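Local coordinates for protein putative polyketide synthase (Brevibacillus brevis, PDB 6HP2) that is the O-methyltransferase domain of a trans-AT polyketide synthase, binds S-adenosyl-L-homocysteine and probably serves in making the antibiotic bacillaene, at residues N152-S155 and S156-A159; A159-D162 and L163-M166; T126-K129 and A130-E133. All coordinates share one frame; numbering follows the deposited sequence.

Contact 1 of 3, residues N152-S155 and S156-A159; sequences NKDS and SKDA. With SAH (S-adenosyl-L-homocysteine), chain B.
Asp154 and Ser156 meet where the chain, just past strand 148-152, turns at the N1/N6 edge of the adenine of S-adenosyl-L-homocysteine. Oxygen OD1 of Asp154 takes the amide N of Ser156 at 2.9 Å, which makes this an Asx turn, and the hydroxyl OG of Ser156 adds a second bond of 2.7 Å from the same face of the carboxylate. The hydroxyl comes in on the syn side, the amide from higher above the plane. With its CG anti to the backbone N (chi1 175°), Asp154 also holds OD1 3.0 Å from N6 of the ligand. Lys157 slants past the other oxygen, its CD 3.6 Å from Asp154 OD2. Asp158 OD2 uses its anti lone pair for N of Asp154, 2.9 Å away and almost straight (171°). Lys153 crosses the Asp158 side chain at about a right angle, its CB 3.6 Å from Asp158 OD2. Asp154 O accepts from N of both Lys157 and Asp158, and Ser155 N gives a nearly linear bond to ligand N1. Three donors on OD1 fix the rotation of the carboxylate and probably stabilise its charge, while the bonds to N1 and N6 read the hydrogen-bonding edge of adenine.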
loop_
_atom_site.group_PDB
_atom_site.type_symbol
_atom_site.label_atom_id
_atom_site.label_comp_id
_atom_site.label_asym_id
_atom_site.label_seq_id
_atom_site.Cartn_x
_atom_site.Cartn_y
_atom_site.Cartn_z
ATOM N N ASN A 152 9.160 3.030 15.969
ATOM C CA ASN A 152 9.422 4.313 15.305
ATOM C C ASN A 152 10.805 4.190 14.669
ATOM O O ASN A 152 11.815 4.503 15.287
ATOM C CB ASN A 152 9.381 5.462 16.316
ATOM C CG ASN A 152 9.612 6.800 15.627
ATOM O OD1 ASN A 152 9.392 6.957 14.378
ATOM N ND2 ASN A 152 10.099 7.699 16.330
ATOM N N LYS A 153 10.880 3.627 13.464
ATOM C CA LYS A 153 12.153 3.304 12.845
ATOM C C LYS A 153 12.048 3.537 11.341
ATOM O O LYS A 153 10.951 3.589 10.773
ATOM C CB LYS A 153 12.552 1.828 13.066
ATOM C CG LYS A 153 12.925 1.463 14.521
ATOM C CD LYS A 153 14.060 2.261 15.064
ATOM C CE LYS A 153 14.333 1.908 16.531
ATOM N NZ LYS A 153 15.348 2.813 17.140
ATOM N N ASP A 154 13.206 3.613 10.705
ATOM C CA ASP A 154 13.355 3.921 9.276
ATOM C C ASP A 154 13.658 2.595 8.540
ATOM O O ASP A 154 14.699 1.975 8.743
ATOM C CB ASP A 154 14.467 4.951 9.106
ATOM C CG ASP A 154 14.781 5.262 7.637
ATOM O OD1 ASP A 154 14.340 4.565 6.693
ATOM O OD2 ASP A 154 15.500 6.248 7.421
ATOM N N SER A 155 12.705 2.140 7.732
ATOM C CA SER A 155 12.796 0.842 7.098
ATOM C C SER A 155 13.909 0.770 6.045
ATOM O O SER A 155 14.210 -0.332 5.562
ATOM C CB SER A 155 11.477 0.511 6.439
ATOM O OG SER A 155 10.431 0.457 7.330
ATOM N N SER A 156 14.530 1.896 5.685
ATOM C CA SER A 156 15.655 1.922 4.755
ATOM C C SER A 156 16.987 1.913 5.464
ATOM O O SER A 156 18.027 1.913 4.799
ATOM C CB SER A 156 15.569 3.156 3.818
ATOM O OG SER A 156 15.839 4.369 4.482
ATOM N N LYS A 157 16.995 1.906 6.792
ATOM C CA LYS A 157 18.247 2.013 7.535
ATOM C C LYS A 157 18.293 1.086 8.752
ATOM O O LYS A 157 19.337 0.499 9.046
ATOM C CB LYS A 157 18.483 3.432 8.029
ATOM C CG LYS A 157 18.604 4.464 6.915
ATOM C CD LYS A 157 19.059 5.808 7.429
ATOM C CE LYS A 157 19.069 6.849 6.308
ATOM N NZ LYS A 157 19.802 6.409 5.079
ATOM N N ASP A 158 17.183 0.984 9.487
ATOM C CA ASP A 158 17.105 0.118 10.669
ATOM C C ASP A 158 16.686 -1.295 10.269
ATOM O O ASP A 158 15.610 -1.479 9.697
ATOM C CB ASP A 158 16.112 0.694 11.662
ATOM C CG ASP A 158 16.513 2.100 12.152
ATOM O OD1 ASP A 158 17.629 2.245 12.661
ATOM O OD2 ASP A 158 15.731 3.042 11.978
ATOM N N ALA A 159 17.506 -2.286 10.613
ATOM C CA ALA A 159 17.228 -3.661 10.215
ATOM C C ALA A 159 15.932 -4.125 10.860
ATOM O O ALA A 159 15.674 -3.831 12.021
ATOM C CB ALA A 159 18.382 -4.588 10.631
HETATM N N SAH B . 0.394 1.645 5.108
HETATM C CA SAH B . -0.390 2.609 5.874
HETATM C CB SAH B . 0.214 4.007 5.825
HETATM C CG SAH B . 0.607 4.510 4.448
HETATM S SD SAH B . 1.114 6.254 4.513
HETATM C C SAH B . -1.796 2.596 5.328
HETATM O O SAH B . -2.666 3.308 5.828
HETATM O OXT SAH B . -2.068 1.854 4.389
HETATM C "C5'" SAH B . 2.897 5.991 4.372
HETATM C "C4'" SAH B . 3.491 5.357 5.627
HETATM O "O4'" SAH B . 4.879 5.048 5.367
HETATM C "C3'" SAH B . 3.544 6.371 6.818
HETATM O "O3'" SAH B . 3.148 5.605 7.966
HETATM C "C2'" SAH B . 5.001 6.814 6.934
HETATM O "O2'" SAH B . 5.421 7.149 8.224
HETATM C "C1'" SAH B . 5.708 5.545 6.409
HETATM N N9 SAH B . 7.077 5.722 5.931
HETATM C C8 SAH B . 7.532 6.555 4.948
HETATM N N7 SAH B . 8.859 6.408 4.903
HETATM C C5 SAH B . 9.235 5.458 5.792
HETATM C C6 SAH B . 10.458 4.914 6.165
HETATM N N6 SAH B . 11.621 5.227 5.596
HETATM N N1 SAH B . 10.482 3.936 7.116
HETATM C C2 SAH B . 9.331 3.558 7.781
HETATM N N3 SAH B . 8.135 4.127 7.426
HETATM C C4 SAH B . 8.102 5.083 6.489
#

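Contact 2 of 3, residues A159-D162 and L163-M166; sequences AFPD and LYDM
Phe160, Pro161 and Asp162 gather round the ring of Tyr164, where the connection between strands 148-152 and 164-170 of a Rossmann-type methyltransferase fold enters the second of those strands. The apolar contacts lie mostly around that ring. CB of Phe160 sits at the edge of the Tyr164 ring, near its plane, with CE2 4.0 Å away, while the phenyl group itself leads off to meet Phe125 edge-to-face. Pro161 meets the tyrosine at a slant and sets its CD 3.4 Å from the phenol oxygen OH of Tyr164. CB of Asp162 lies against the same end of the ring, 3.5 Å from Tyr164 OH. Tyr164 reaches all three because its CG is anti to the carbonyl carbon (chi1 -55°), a setting that folds the ring back along the preceding residues. On Leu163, atom CD2 packs against the backbone before it, Leu163 CD2 to Asp162 C being 3.5 Å.

The polar contacts tie the same residues to neighbouring strands. Within the turn, Leu163 N bonds to Asp162 OD1 at 2.8 Å, the oxygen being met on the anti side, 25° out of the carboxylate plane. The other oxygen of that group forms a salt bridge with Lys98, so the carboxylate ties the turn to strand 98-101. The phenol of Tyr164 is hydrogen-bonded to His123 of strand 121-126, which fixes the far end of the ring as well. The carbonyl oxygen O of Asp162, meanwhile, approaches the tyrosine ring obliquely, 3.2 Å from CE2 of Tyr164.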
loop_
_atom_site.group_PDB
_atom_site.type_symbol
_atom_site.label_atom_id
_atom_site.label_comp_id
_atom_site.label_asym_id
_atom_site.label_seq_id
_atom_site.Cartn_x
_atom_site.Cartn_y
_atom_site.Cartn_z
ATOM N N ALA A 159 17.506 -2.286 10.613
ATOM C CA ALA A 159 17.228 -3.661 10.215
ATOM C C ALA A 159 15.932 -4.125 10.860
ATOM O O ALA A 159 15.674 -3.831 12.021
ATOM C CB ALA A 159 18.382 -4.588 10.631
ATOM N N PHE A 160 15.071 -4.762 10.085
ATOM C CA PHE A 160 13.850 -5.335 10.647
ATOM C C PHE A 160 14.249 -6.420 11.659
ATOM O O PHE A 160 15.280 -7.080 11.488
ATOM C CB PHE A 160 12.948 -5.947 9.561
ATOM C CG PHE A 160 12.531 -5.027 8.484
ATOM C CD1 PHE A 160 12.026 -3.788 8.761
ATOM C CD2 PHE A 160 12.608 -5.415 7.149
ATOM C CE1 PHE A 160 11.627 -2.993 7.759
ATOM C CE2 PHE A 160 12.225 -4.588 6.165
ATOM C CZ PHE A 160 11.709 -3.383 6.456
ATOM N N PRO A 161 13.539 -6.542 12.781
ATOM C CA PRO A 161 14.077 -7.345 13.880
ATOM C C PRO A 161 13.908 -8.835 13.713
ATOM O O PRO A 161 14.606 -9.572 14.405
ATOM C CB PRO A 161 13.312 -6.831 15.104
ATOM C CG PRO A 161 12.051 -6.320 14.559
ATOM C CD PRO A 161 12.365 -5.773 13.194
ATOM N N ASP A 162 13.066 -9.314 12.801
ATOM C CA ASP A 162 12.731 -10.744 12.779
ATOM C C ASP A 162 12.712 -11.253 11.340
ATOM O O ASP A 162 13.086 -10.560 10.396
ATOM C CB ASP A 162 11.389 -10.973 13.477
ATOM C CG ASP A 162 11.329 -12.302 14.227
ATOM O OD1 ASP A 162 12.015 -13.250 13.836
ATOM O OD2 ASP A 162 10.565 -12.383 15.200
ATOM N N LEU A 163 12.307 -12.511 11.178
ATOM C CA LEU A 163 12.076 -13.119 9.875
ATOM C C LEU A 163 10.583 -13.288 9.714
ATOM O O LEU A 163 9.895 -13.647 10.678
ATOM C CB LEU A 163 12.775 -14.462 9.745
ATOM C CG LEU A 163 14.263 -14.474 9.373
ATOM C CD1 LEU A 163 14.442 -14.112 7.907
ATOM C CD2 LEU A 163 15.061 -13.539 10.238
ATOM N N TYR A 164 10.082 -12.972 8.527
ATOM C CA TYR A 164 8.640 -12.845 8.288
ATOM C C TYR A 164 8.149 -13.730 7.150
ATOM O O TYR A 164 8.810 -13.891 6.137
ATOM C CB TYR A 164 8.234 -11.389 8.004
ATOM C CG TYR A 164 8.687 -10.469 9.119
ATOM C CD1 TYR A 164 7.935 -10.330 10.268
ATOM C CD2 TYR A 164 9.921 -9.794 9.041
ATOM C CE1 TYR A 164 8.366 -9.505 11.312
ATOM C CE2 TYR A 164 10.342 -8.926 10.104
ATOM C CZ TYR A 164 9.578 -8.816 11.206
ATOM O OH TYR A 164 10.030 -8.009 12.248
ATOM N N ASP A 165 6.941 -14.255 7.308
ATOM C CA ASP A 165 6.275 -14.961 6.234
ATOM C C ASP A 165 5.597 -14.004 5.271
ATOM O O ASP A 165 5.372 -14.344 4.108
ATOM C CB ASP A 165 5.256 -15.913 6.847
ATOM C CG ASP A 165 5.874 -16.797 7.889
ATOM O OD1 ASP A 165 6.864 -17.493 7.536
ATOM O OD2 ASP A 165 5.426 -16.728 9.089
ATOM N N MET A 166 5.225 -12.820 5.737
ATOM C CA MET A 166 4.587 -11.839 4.879
ATOM C C MET A 166 5.105 -10.467 5.240
ATOM O O MET A 166 5.186 -10.136 6.434
ATOM C CB MET A 166 3.075 -11.924 5.072
ATOM C CG MET A 166 2.285 -10.977 4.175
ATOM S SD MET A 166 0.510 -11.069 4.593
ATOM C CE MET A 166 0.162 -12.730 4.117
#

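Contact 3 of 3, residues T126-K129 and A130-E133; sequences TITK and AQAE. With SAH (S-adenosyl-L-homocysteine), chain B.
Thr126 and Gln131 are brought together by their first torsions: OG1 of Thr126 stands anti to N (chi1 178°), and CG of Gln131 is anti to the carbonyl carbon (chi1 -72°), from where the chain runs on extended. The two side chains cross at about a right angle, and Thr126 OG1 donates to Gln131 OE1 over 2.8 Å, tilted 17° from the plane of the amide carbonyl. The same OE1 receives ligand O3' at 2.7 Å and, at a longer 3.3 Å, ligand O2', so a single amide oxygen gathers three hydroxyls. Thr128 OG1 shares a hydrogen bond of 3.0 Å with O2' of the ligand, and CB and CG2 of Thr128 pack against the Gln131 side chain at a slant, Thr128 CG2 3.8 Å from Gln131 CG. Both ribose hydroxyls are thereby held by neutral groups of Thr128 and Gln131. Thr128, in the N-cap position, also offers its carbonyl O to Ala132 N at 3.1 Å as the first turn of the helix forms. The methyl of Thr126 packs on Ala132 CB, and both residues touch Ile150, so the end of strand 121-126 and the start of helix 129-141 rest together against neighbouring strand 148-152.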
loop_
_atom_site.group_PDB
_atom_site.type_symbol
_atom_site.label_atom_id
_atom_site.label_comp_id
_atom_site.label_asym_id
_atom_site.label_seq_id
_atom_site.Cartn_x
_atom_site.Cartn_y
_atom_site.Cartn_z
ATOM N N THR A 126 7.116 2.570 11.474
ATOM C CA THR A 126 6.744 3.841 10.888
ATOM C C THR A 126 7.748 4.892 11.302
ATOM O O THR A 126 8.183 4.933 12.454
ATOM C CB THR A 126 5.349 4.301 11.273
ATOM O OG1 THR A 126 5.122 5.589 10.669
ATOM C CG2 THR A 126 5.139 4.351 12.793
ATOM N N ILE A 127 8.166 5.721 10.340
ATOM C CA ILE A 127 9.182 6.727 10.640
ATOM C C ILE A 127 8.618 7.936 11.356
ATOM O O ILE A 127 9.395 8.762 11.855
ATOM C CB ILE A 127 9.887 7.161 9.341
ATOM C CG1 ILE A 127 11.214 7.817 9.666
ATOM C CG2 ILE A 127 8.965 8.061 8.506
ATOM C CD1 ILE A 127 12.161 7.824 8.516
ATOM N N THR A 128 7.300 8.046 11.446
ATOM C CA THR A 128 6.621 9.156 12.126
ATOM C C THR A 128 6.372 8.776 13.584
ATOM O O THR A 128 5.584 7.870 13.883
ATOM C CB THR A 128 5.305 9.463 11.409
ATOM O OG1 THR A 128 5.534 9.531 9.986
ATOM C CG2 THR A 128 4.692 10.763 11.914
ATOM N N LYS A 129 7.050 9.467 14.493
ATOM C CA LYS A 129 6.917 9.169 15.911
ATOM C C LYS A 129 5.469 9.181 16.356
ATOM O O LYS A 129 5.034 8.257 17.046
ATOM C CB LYS A 129 7.734 10.166 16.724
ATOM C CG LYS A 129 7.963 9.773 18.169
ATOM C CD LYS A 129 9.067 10.641 18.792
ATOM C CE LYS A 129 9.541 10.095 20.132
ATOM N NZ LYS A 129 8.582 10.391 21.228
ATOM N N ALA A 130 4.712 10.244 16.008
ATOM C CA ALA A 130 3.329 10.348 16.483
ATOM C C ALA A 130 2.485 9.154 16.040
ATOM O O ALA A 130 1.556 8.732 16.733
ATOM C CB ALA A 130 2.699 11.643 15.991
ATOM N N GLN A 131 2.751 8.635 14.860
ATOM C CA GLN A 131 1.995 7.511 14.366
ATOM C C GLN A 131 2.329 6.284 15.172
ATOM O O GLN A 131 1.444 5.489 15.480
ATOM C CB GLN A 131 2.328 7.248 12.893
ATOM C CG GLN A 131 1.754 8.305 11.969
ATOM C CD GLN A 131 2.037 7.951 10.480
ATOM O OE1 GLN A 131 2.810 7.041 10.169
ATOM N NE2 GLN A 131 1.373 8.644 9.585
ATOM N N ALA A 132 3.614 6.103 15.502
ATOM C CA ALA A 132 4.018 4.944 16.286
ATOM C C ALA A 132 3.375 4.995 17.656
ATOM O O ALA A 132 2.841 3.993 18.156
ATOM C CB ALA A 132 5.552 4.900 16.393
ATOM N N GLU A 133 3.380 6.180 18.253
ATOM C CA GLU A 133 2.772 6.359 19.576
ATOM C C GLU A 133 1.291 5.989 19.534
ATOM O O GLU A 133 0.797 5.245 20.381
ATOM C CB GLU A 133 2.994 7.801 20.007
ATOM C CG GLU A 133 2.401 8.128 21.386
ATOM C CD GLU A 133 2.992 7.272 22.493
ATOM O OE1 GLU A 133 2.336 7.119 23.544
ATOM O OE2 GLU A 133 4.114 6.751 22.307
HETATM N N SAH B . 0.394 1.645 5.108
HETATM C CA SAH B . -0.390 2.609 5.874
HETATM C CB SAH B . 0.214 4.007 5.825
HETATM C CG SAH B . 0.607 4.510 4.448
HETATM S SD SAH B . 1.114 6.254 4.513
HETATM C C SAH B . -1.796 2.596 5.328
HETATM O O SAH B . -2.666 3.308 5.828
HETATM O OXT SAH B . -2.068 1.854 4.389
HETATM C "C5'" SAH B . 2.897 5.991 4.372
HETATM C "C4'" SAH B . 3.491 5.357 5.627
HETATM O "O4'" SAH B . 4.879 5.048 5.367
HETATM C "C3'" SAH B . 3.544 6.371 6.818
HETATM O "O3'" SAH B . 3.148 5.605 7.966
HETATM C "C2'" SAH B . 5.001 6.814 6.934
HETATM O "O2'" SAH B . 5.421 7.149 8.224
HETATM C "C1'" SAH B . 5.708 5.545 6.409
HETATM N N9 SAH B . 7.077 5.722 5.931
HETATM C C8 SAH B . 7.532 6.555 4.948
HETATM N N7 SAH B . 8.859 6.408 4.903
HETATM C C5 SAH B . 9.235 5.458 5.792
HETATM C C6 SAH B . 10.458 4.914 6.165
HETATM N N6 SAH B . 11.621 5.227 5.596
HETATM N N1 SAH B . 10.482 3.936 7.116
HETATM C C2 SAH B . 9.331 3.558 7.781
HETATM N N3 SAH B . 8.135 4.127 7.426
HETATM C C4 SAH B . 8.102 5.083 6.489
#

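All three contacts are local turns at strand ends of one methyltransferase domain. Contacts 1 and 3 share the ligand: contact 3 hydrogen-bonds the ribose through neutral hydroxyls and an amide, and its Ile127 also packs on the adenine, whose polar edge contact 1 binds with a carboxylate and a backbone N-H. Contact 1 is the most superficial; the other two are partly buried. Contact 2 follows contact 1 directly, sharing Ala159; it is built round one tyrosine ring flanked by backbone and aliphatic atoms, and the carboxylate of Asp162 pairs with Lys98 of strand 98-101. Phe160 CE1 of contact 2 packs 3.7 Å from Ser155 OG of contact 1, whereas contacts 2 and 3 do not touch.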